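PDB 5GSZ: kinesin-like protein KIF19 from Mus musculus, which walks toward microtubule plus ends and depolymerizes microtubules at ciliary tips, thereby regulating the length of motile cilia. Local coordinates for residues L16-P20 / G107-T113. Residues are numbered along the deposited sequence; the frame is centred on the assembly and turned at random.
Sequences LRVRP and GCGKTYT. With MG (magnesium ion), chain C; ADP (adenosine-5'-diphosphate), chain B.
The adenine pocket and P-loop of the kinesin motor domain meet where the end of strand 12-18 faces the loop-to-helix turn 107-113; the nearest CA atoms, of R19 and G109, stand 6.4 Å apart. At positive phi (86°, 135°), G107 and G109 could not hold a CB. G109, the N-cap, accepts from T113 N through its O (2.8 Å). G107 N donates to ADP O3B, G109 N to O2B and O3A, K110 N to O2B, T111 N to O1B and Y112 N to O1A. K110 NZ brings charge to O2B (2.7 Å) and also bonds G104 O. T111 OG1, bonded to D250, binds magnesium at 2.1 Å beside ADP O1B and four waters. R17, all-trans, turns a guanidinium face to the Y112 ring edge (R17 NH2 to Y112 CE2, 3.4 Å). Its several donors serve two partners: NH1 gives T113 OG1, also bonded by H322, a very short 2.5 Å bond; NH2 takes Q77. R19 leaves in p, then runs extended, so NE reaches G107 O (2.7 Å, weak); NH1 weakly bonds P20 O, and E25 salt-bridges NH2. No hydrogen bond from these segments reaches the base, packed by R19 CB, P20 and Y112, so its hold is probably mostly van der Waals, whereas directed bonds and charge hold the phosphates.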
loop_
_atom_site.group_PDB
_atom_site.type_symbol
_atom_site.label_atom_id
_atom_site.label_comp_id
_atom_site.label_asym_id
_atom_site.label_seq_id
_atom_site.Cartn_x
_atom_site.Cartn_y
_atom_site.Cartn_z
ATOM N N LEU A 16 -3.049 10.383 5.180
ATOM C CA LEU A 16 -3.252 11.023 3.882
ATOM C C LEU A 16 -2.046 11.876 3.532
ATOM O O LEU A 16 -1.619 12.710 4.339
ATOM C CB LEU A 16 -4.524 11.879 3.819
ATOM C CG LEU A 16 -4.762 12.160 2.320
ATOM C CD1 LEU A 16 -6.177 11.791 1.863
ATOM C CD2 LEU A 16 -4.395 13.586 1.899
ATOM N N ARG A 17 -1.512 11.666 2.323
ATOM C CA ARG A 17 -0.375 12.417 1.804
ATOM C C ARG A 17 -0.797 13.254 0.608
ATOM O O ARG A 17 -1.318 12.720 -0.377
ATOM C CB ARG A 17 0.763 11.492 1.394
ATOM C CG ARG A 17 2.054 12.223 1.083
ATOM C CD ARG A 17 3.161 11.228 0.950
ATOM N NE ARG A 17 4.455 11.856 0.874
ATOM C CZ ARG A 17 5.585 11.179 0.775
ATOM N NH1 ARG A 17 5.548 9.860 0.724
ATOM N NH2 ARG A 17 6.746 11.816 0.712
ATOM N N VAL A 18 -0.536 14.558 0.685
ATOM C CA VAL A 18 -0.707 15.477 -0.434
ATOM C C VAL A 18 0.644 15.675 -1.105
ATOM O O VAL A 18 1.601 16.144 -0.471
ATOM C CB VAL A 18 -1.278 16.820 0.037
ATOM C CG1 VAL A 18 -1.744 17.615 -1.163
ATOM C CG2 VAL A 18 -2.400 16.604 1.069
ATOM N N ARG A 19 0.744 15.317 -2.370
ATOM C CA ARG A 19 2.000 15.599 -3.039
ATOM C C ARG A 19 2.014 17.061 -3.456
ATOM O O ARG A 19 0.965 17.686 -3.561
ATOM C CB ARG A 19 2.181 14.694 -4.248
ATOM C CG ARG A 19 1.115 14.862 -5.296
ATOM C CD ARG A 19 1.523 14.119 -6.548
ATOM N NE ARG A 19 0.568 14.248 -7.645
ATOM C CZ ARG A 19 0.342 15.381 -8.318
ATOM N NH1 ARG A 19 0.973 16.498 -7.979
ATOM N NH2 ARG A 19 -0.526 15.407 -9.324
ATOM N N PRO A 20 3.185 17.647 -3.675
ATOM C CA PRO A 20 3.220 18.997 -4.244
ATOM C C PRO A 20 2.507 19.043 -5.587
ATOM O O PRO A 20 2.439 18.053 -6.316
ATOM C CB PRO A 20 4.717 19.280 -4.407
ATOM C CG PRO A 20 5.376 18.336 -3.454
ATOM C CD PRO A 20 4.529 17.120 -3.401
ATOM N N GLY A 107 -0.484 8.840 -10.386
ATOM C CA GLY A 107 0.225 10.101 -10.416
ATOM C C GLY A 107 0.195 10.905 -9.137
ATOM O O GLY A 107 0.798 12.004 -9.107
ATOM N N CYS A 108 -0.460 10.391 -8.076
ATOM C CA CYS A 108 -0.626 11.075 -6.790
ATOM C C CYS A 108 0.440 10.729 -5.755
ATOM O O CYS A 108 0.444 11.339 -4.676
ATOM C CB CYS A 108 -1.983 10.749 -6.155
ATOM S SG CYS A 108 -3.426 11.374 -6.977
ATOM N N GLY A 109 1.294 9.735 -6.006
ATOM C CA GLY A 109 2.378 9.506 -5.071
ATOM C C GLY A 109 2.704 8.099 -4.621
ATOM O O GLY A 109 3.739 7.914 -3.985
ATOM N N LYS A 110 1.886 7.102 -4.969
ATOM C CA LYS A 110 2.033 5.757 -4.409
ATOM C C LYS A 110 3.463 5.213 -4.543
ATOM O O LYS A 110 4.130 4.933 -3.539
ATOM C CB LYS A 110 1.011 4.824 -5.063
ATOM C CG LYS A 110 -0.437 5.176 -4.708
ATOM C CD LYS A 110 -1.425 4.163 -5.254
ATOM C CE LYS A 110 -1.234 3.938 -6.751
ATOM N NZ LYS A 110 -1.448 5.143 -7.602
ATOM N N THR A 111 3.957 5.054 -5.775
ATOM C CA THR A 111 5.302 4.506 -5.935
ATOM C C THR A 111 6.360 5.390 -5.269
ATOM O O THR A 111 7.349 4.879 -4.742
ATOM C CB THR A 111 5.614 4.294 -7.418
ATOM O OG1 THR A 111 4.584 3.511 -8.026
ATOM C CG2 THR A 111 6.917 3.555 -7.598
ATOM N N TYR A 112 6.155 6.710 -5.236
ATOM C CA TYR A 112 7.106 7.571 -4.545
ATOM C C TYR A 112 7.135 7.284 -3.044
ATOM O O TYR A 112 8.213 7.199 -2.444
ATOM C CB TYR A 112 6.786 9.046 -4.814
ATOM C CG TYR A 112 7.734 10.020 -4.138
ATOM C CD1 TYR A 112 8.932 10.388 -4.741
ATOM C CD2 TYR A 112 7.439 10.558 -2.884
ATOM C CE1 TYR A 112 9.806 11.280 -4.129
ATOM C CE2 TYR A 112 8.306 11.441 -2.262
ATOM C CZ TYR A 112 9.492 11.797 -2.896
ATOM O OH TYR A 112 10.355 12.670 -2.292
ATOM N N THR A 113 5.956 7.163 -2.414
ATOM C CA THR A 113 5.892 6.843 -0.988
ATOM C C THR A 113 6.532 5.491 -0.678
ATOM O O THR A 113 7.261 5.372 0.312
ATOM C CB THR A 113 4.444 6.852 -0.494
ATOM O OG1 THR A 113 4.006 8.198 -0.302
ATOM C CG2 THR A 113 4.305 6.090 0.845
HETATM MG MG MG C . 2.953 3.733 -9.398
HETATM P PB ADP B . 1.687 6.772 -8.507
HETATM O O1B ADP B . 2.729 5.775 -8.054
HETATM O O2B ADP B . 0.585 6.905 -7.483
HETATM O O3B ADP B . 1.266 6.624 -9.944
HETATM P PA ADP B . 4.048 8.276 -8.649
HETATM O O1A ADP B . 4.643 8.461 -7.287
HETATM O O2A ADP B . 4.477 7.146 -9.551
HETATM O O3A ADP B . 2.432 8.206 -8.520
HETATM O "O5'" ADP B . 4.309 9.567 -9.563
HETATM C "C5'" ADP B . 4.225 10.905 -9.104
HETATM C "C4'" ADP B . 5.391 11.654 -9.714
HETATM O "O4'" ADP B . 5.639 12.768 -8.866
HETATM C "C3'" ADP B . 6.620 10.790 -9.619
HETATM O "O3'" ADP B . 7.535 11.301 -10.589
HETATM C "C2'" ADP B . 7.126 11.037 -8.213
HETATM O "O2'" ADP B . 8.558 10.978 -8.167
HETATM C "C1'" ADP B . 6.647 12.452 -7.907
HETATM N N9 ADP B . 6.066 12.567 -6.546
HETATM C C8 ADP B . 4.993 11.897 -6.071
HETATM N N7 ADP B . 4.703 12.236 -4.785
HETATM C C5 ADP B . 5.621 13.148 -4.421
HETATM C C6 ADP B . 5.906 13.903 -3.196
HETATM N N6 ADP B . 5.129 13.753 -2.094
HETATM N N1 ADP B . 6.962 14.745 -3.222
HETATM C C2 ADP B . 7.721 14.903 -4.318
HETATM N N3 ADP B . 7.530 14.231 -5.465
HETATM C C4 ADP B . 6.512 13.360 -5.575
HETATM O O HOH W 1 1.486 2.893 -7.972
HETATM O O HOH W 2 4.087 4.962 -10.356
HETATM O O HOH W 3 1.338 4.619 -10.864
HETATM O O HOH W 4 3.958 2.312 -10.525
#